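PDB 2CG4: regulatory protein AsnC from Escherichia coli, which activates transcription of asnA, regulates its own transcription as a DNA-binding factor, and represses gidA expression at a post-transcriptional level. Local coordinates for residues A[113-116]-A[117-120]; A[119-122]-A[123-127]. The protein carries 1 engineered substitution. One frame throughout, in Å; residues are numbered along the deposited sequence.

Contact 1 (A[113-116]-A[117-120]); sequences CRSI and DALQ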
loop_
_atom_site.group_PDB
_atom_site.type_symbol
_atom_site.label_atom_id
_atom_site.label_comp_id
_atom_site.label_asym_id
_atom_site.label_seq_id
_atom_site.Cartn_x
_atom_site.Cartn_y
_atom_site.Cartn_z
ATOM N N CYS A 113 -0.285 -21.706 -16.514
ATOM C CA CYS A 113 -1.268 -21.640 -17.600
ATOM C C CYS A 113 -0.609 -21.556 -18.972
ATOM O O CYS A 113 0.550 -21.173 -19.094
ATOM C CB CYS A 113 -2.209 -20.454 -17.395
ATOM S SG CYS A 113 -3.554 -20.793 -16.248
ATOM N N ARG A 114 -1.358 -21.905 -20.008
ATOM C CA ARG A 114 -0.837 -21.871 -21.370
ATOM C C ARG A 114 -0.838 -20.477 -21.999
ATOM O O ARG A 114 0.110 -20.108 -22.705
ATOM C CB ARG A 114 -1.597 -22.851 -22.255
ATOM C CG ARG A 114 -1.068 -24.268 -22.180
ATOM C CD ARG A 114 -1.984 -25.227 -22.920
ATOM N NE ARG A 114 -2.026 -26.531 -22.264
ATOM C CZ ARG A 114 -1.041 -27.423 -22.327
ATOM N NH1 ARG A 114 0.061 -27.143 -23.016
ATOM N NH2 ARG A 114 -1.153 -28.589 -21.697
ATOM N N SER A 115 -1.891 -19.703 -21.739
ATOM C CA SER A 115 -2.017 -18.364 -22.324
ATOM C C SER A 115 -2.737 -17.416 -21.374
ATOM O O SER A 115 -3.353 -17.859 -20.402
ATOM C CB SER A 115 -2.789 -18.438 -23.640
ATOM O OG SER A 115 -4.136 -18.829 -23.402
ATOM N N ILE A 116 -2.688 -16.115 -21.657
ATOM C CA ILE A 116 -3.447 -15.178 -20.835
ATOM C C ILE A 116 -4.955 -15.360 -21.017
ATOM O O ILE A 116 -5.729 -15.000 -20.142
ATOM C CB ILE A 116 -3.024 -13.682 -20.993
ATOM C CG1 ILE A 116 -3.915 -12.952 -21.993
ATOM C CG2 ILE A 116 -1.539 -13.531 -21.333
ATOM C CD1 ILE A 116 -4.252 -11.548 -21.557
ATOM N N ASP A 117 -5.372 -15.942 -22.138
ATOM C CA ASP A 117 -6.781 -16.289 -22.310
ATOM C C ASP A 117 -7.210 -17.406 -21.361
ATOM O O ASP A 117 -8.245 -17.301 -20.711
ATOM C CB ASP A 117 -7.110 -16.654 -23.766
ATOM C CG ASP A 117 -8.616 -16.687 -24.027
ATOM O OD1 ASP A 117 -9.268 -15.629 -23.870
ATOM O OD2 ASP A 117 -9.155 -17.767 -24.369
ATOM N N ALA A 118 -6.407 -18.471 -21.301
ATOM C CA ALA A 118 -6.505 -19.512 -20.273
ATOM C C ALA A 118 -6.471 -18.983 -18.836
ATOM O O ALA A 118 -7.348 -19.307 -18.038
ATOM C CB ALA A 118 -5.414 -20.567 -20.479
ATOM N N LEU A 119 -5.461 -18.182 -18.501
ATOM C CA LEU A 119 -5.370 -17.592 -17.154
ATOM C C LEU A 119 -6.618 -16.813 -16.767
ATOM O O LEU A 119 -7.057 -16.874 -15.629
ATOM C CB LEU A 119 -4.141 -16.683 -17.011
ATOM C CG LEU A 119 -4.013 -15.954 -15.661
ATOM C CD1 LEU A 119 -3.547 -16.902 -14.552
ATOM C CD2 LEU A 119 -3.083 -14.753 -15.754
ATOM N N GLN A 120 -7.169 -16.068 -17.718
ATOM C CA GLN A 120 -8.375 -15.294 -17.502
ATOM C C GLN A 120 -9.575 -16.191 -17.178
ATOM O O GLN A 120 -10.380 -15.859 -16.315
ATOM C CB GLN A 120 -8.656 -14.432 -18.737
ATOM C CG GLN A 120 -10.021 -13.776 -18.758
ATOM C CD GLN A 120 -11.020 -14.539 -19.603
ATOM O OE1 GLN A 120 -10.719 -14.928 -20.728
ATOM N NE2 GLN A 120 -12.214 -14.764 -19.059
#
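Ser115 caps the start of helix 116-127: its OG accepts the backbone N-H of Ala118 at 3.1 Å from Ala118 N, along an almost straight line (177°). The hydroxyl reaches that N-H because OG sits between the backbone N and the carbonyl carbon of its own residue (chi1 66°), which brings it over the amide of Ala118. This is an N-cap, in which a serine oxygen satisfies an amide that has no helical carbonyl before it. The same oxygen stands 3.6 Å from Ala118 CB, so the methyl packs beside the cap. The carbonyl of Ser115 then opens the regular ladder, Leu119 N giving its hydrogen to Ser115 O at 2.9 Å. One rung later Gln120 N binds Ile116 O at 3.0 Å, and CB of Gln120 rests on that oxygen as well. Ile116 CG1 lies 3.3 Å from Asp117 N, while the side chain as a whole leads away from residues 117-120.

Cys113, the last residue of the strand before the turn, closes the inner side. With SG beside its backbone N and anti to the carbonyl carbon (chi1 -82°), the sulfur lies 3.8 Å from Leu119 CA, while Cys113 CB faces the Ala118 methyl at 4.4 Å.

Residues 113-120 thus take the chain from strand 107-113 into helix 116-127 in the ligand-binding domain. Ile116 and Leu119 lean on Val68 of strand 68-76, Arg114 makes a cation-pi contact with Tyr66, and Ile116 also packs on Val141 of the second subunit.

Contact 2 (A[119-122]-A[123-127]); sequences LQHV and LINKI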
loop_
_atom_site.group_PDB
_atom_site.type_symbol
_atom_site.label_atom_id
_atom_site.label_comp_id
_atom_site.label_asym_id
_atom_site.label_seq_id
_atom_site.Cartn_x
_atom_site.Cartn_y
_atom_site.Cartn_z
ATOM N N LEU A 119 -5.461 -18.182 -18.501
ATOM C CA LEU A 119 -5.370 -17.592 -17.154
ATOM C C LEU A 119 -6.618 -16.813 -16.767
ATOM O O LEU A 119 -7.057 -16.874 -15.629
ATOM C CB LEU A 119 -4.141 -16.683 -17.011
ATOM C CG LEU A 119 -4.013 -15.954 -15.661
ATOM C CD1 LEU A 119 -3.547 -16.902 -14.552
ATOM C CD2 LEU A 119 -3.083 -14.753 -15.754
ATOM N N GLN A 120 -7.169 -16.068 -17.718
ATOM C CA GLN A 120 -8.375 -15.294 -17.502
ATOM C C GLN A 120 -9.575 -16.191 -17.178
ATOM O O GLN A 120 -10.380 -15.859 -16.315
ATOM C CB GLN A 120 -8.656 -14.432 -18.737
ATOM C CG GLN A 120 -10.021 -13.776 -18.758
ATOM C CD GLN A 120 -11.020 -14.539 -19.603
ATOM O OE1 GLN A 120 -10.719 -14.928 -20.728
ATOM N NE2 GLN A 120 -12.214 -14.764 -19.059
ATOM N N HIS A 121 -9.685 -17.326 -17.869
ATOM C CA HIS A 121 -10.774 -18.282 -17.641
ATOM C C HIS A 121 -10.680 -18.934 -16.259
ATOM O O HIS A 121 -11.683 -19.042 -15.554
ATOM C CB HIS A 121 -10.810 -19.357 -18.743
ATOM C CG HIS A 121 -11.814 -20.447 -18.496
ATOM N ND1 HIS A 121 -13.149 -20.319 -18.819
ATOM C CD2 HIS A 121 -11.681 -21.675 -17.936
ATOM C CE1 HIS A 121 -13.793 -21.420 -18.470
ATOM N NE2 HIS A 121 -12.925 -22.259 -17.933
ATOM N N VAL A 122 -9.478 -19.358 -15.875
ATOM C CA VAL A 122 -9.239 -19.893 -14.525
ATOM C C VAL A 122 -9.537 -18.886 -13.399
ATOM O O VAL A 122 -10.350 -19.168 -12.520
ATOM C CB VAL A 122 -7.801 -20.456 -14.362
ATOM C CG1 VAL A 122 -7.588 -20.991 -12.954
ATOM C CG2 VAL A 122 -7.536 -21.547 -15.394
ATOM N N LEU A 123 -8.891 -17.719 -13.423
ATOM C CA LEU A 123 -9.206 -16.661 -12.450
ATOM C C LEU A 123 -10.705 -16.475 -12.245
ATOM O O LEU A 123 -11.200 -16.563 -11.120
ATOM C CB LEU A 123 -8.589 -15.328 -12.861
ATOM C CG LEU A 123 -7.272 -15.022 -12.163
ATOM C CD1 LEU A 123 -6.726 -13.697 -12.647
ATOM C CD2 LEU A 123 -7.458 -15.039 -10.643
ATOM N N ILE A 124 -11.415 -16.207 -13.339
ATOM C CA ILE A 124 -12.807 -15.787 -13.275
ATOM C C ILE A 124 -13.716 -16.954 -12.901
ATOM O O ILE A 124 -14.590 -16.823 -12.050
ATOM C CB ILE A 124 -13.258 -15.128 -14.600
ATOM C CG1 ILE A 124 -12.386 -13.899 -14.905
ATOM C CG2 ILE A 124 -14.723 -14.718 -14.529
ATOM C CD1 ILE A 124 -12.748 -13.163 -16.191
ATOM N N ASN A 125 -13.474 -18.110 -13.511
ATOM C CA ASN A 125 -14.429 -19.208 -13.471
ATOM C C ASN A 125 -14.098 -20.307 -12.468
ATOM O O ASN A 125 -14.997 -21.025 -12.025
ATOM C CB ASN A 125 -14.618 -19.795 -14.866
ATOM C CG ASN A 125 -15.297 -18.827 -15.804
ATOM O OD1 ASN A 125 -16.382 -18.316 -15.515
ATOM N ND2 ASN A 125 -14.654 -18.551 -16.927
ATOM N N LYS A 126 -12.824 -20.434 -12.104
ATOM C CA LYS A 126 -12.414 -21.480 -11.168
ATOM C C LYS A 126 -11.958 -20.943 -9.815
ATOM O O LYS A 126 -12.332 -21.485 -8.769
ATOM C CB LYS A 126 -11.335 -22.376 -11.781
ATOM C CG LYS A 126 -11.814 -23.192 -12.978
ATOM C CD LYS A 126 -10.643 -23.878 -13.670
ATOM C CE LYS A 126 -11.078 -24.642 -14.911
ATOM N NZ LYS A 126 -10.103 -25.716 -15.262
ATOM N N ILE A 127 -11.149 -19.888 -9.828
ATOM C CA ILE A 127 -10.567 -19.360 -8.593
ATOM C C ILE A 127 -11.489 -18.331 -7.932
ATOM O O ILE A 127 -11.747 -18.389 -6.729
ATOM C CB ILE A 127 -9.158 -18.741 -8.839
ATOM C CG1 ILE A 127 -8.156 -19.823 -9.247
ATOM C CG2 ILE A 127 -8.668 -17.993 -7.604
ATOM C CD1 ILE A 127 -6.862 -19.279 -9.833
#
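The His121 ring carries Asn125 CB over one face, a CH-pi contact with CB 4.2 Å from the ring centroid and displaced toward the rim, while Lys126 CE approaches obliquely. Ring and amide planes are 52° apart, and the two side chains cross at about a right angle. Asn125 ND2 lies 3.0 Å from His121 ND1, and it also gives a weak, bent bond to His121 O (126°).

The backbone of helix 116-127 in the ligand-binding domain here widens into a pi-type turn. Val122 O takes two amides, Lys126 N at 2.8 Å and Ile127 N at 2.9 Å, which reach it from opposite faces of its carbonyl plane; the second spans five residues instead of four. The lysine amine points elsewhere, to a salt bridge with Glu94.

On another side of the helix, Ile124 CG1 lies 3.1 Å from Gln120 O, the carbonyl that also receives the Ile124 N-H. Leu123 touches a bound asparagine, consistent with a place at the effector site between subunits; Leu142 of the second subunit and Tyr100 of the third, a residue of the asparagine pocket, pack on it. On the inner side, Ile127 packs on Ile72 and Thr136 of the sheet. Val122 CG1 meets Ile127 CD1 at 3.6 Å, a reach given by its trans chi1 of 180°.

Overall arrangement
Contacts 1 and 2 lie on one continuous run, 113-127, their centres about 8 Å apart. Contact 1 comes first, at the start of helix 116-127, and contact 2 follows to residue 127; Leu119 and Gln120 belong to both. They also touch directly, Cys113 SG lying 4.1 Å from Val122 CG2. Together they set one helix of the Lrp/AsnC ligand-binding domain against the four-stranded antiparallel sheet. Both meet the second subunit, but contact 2 also reaches the third and the bound asparagine. The helix therefore begins at a capped turn beside the second subunit and, further along at Leu123, meets the bound asparagine, linking sheet, subunit interfaces and ligand site.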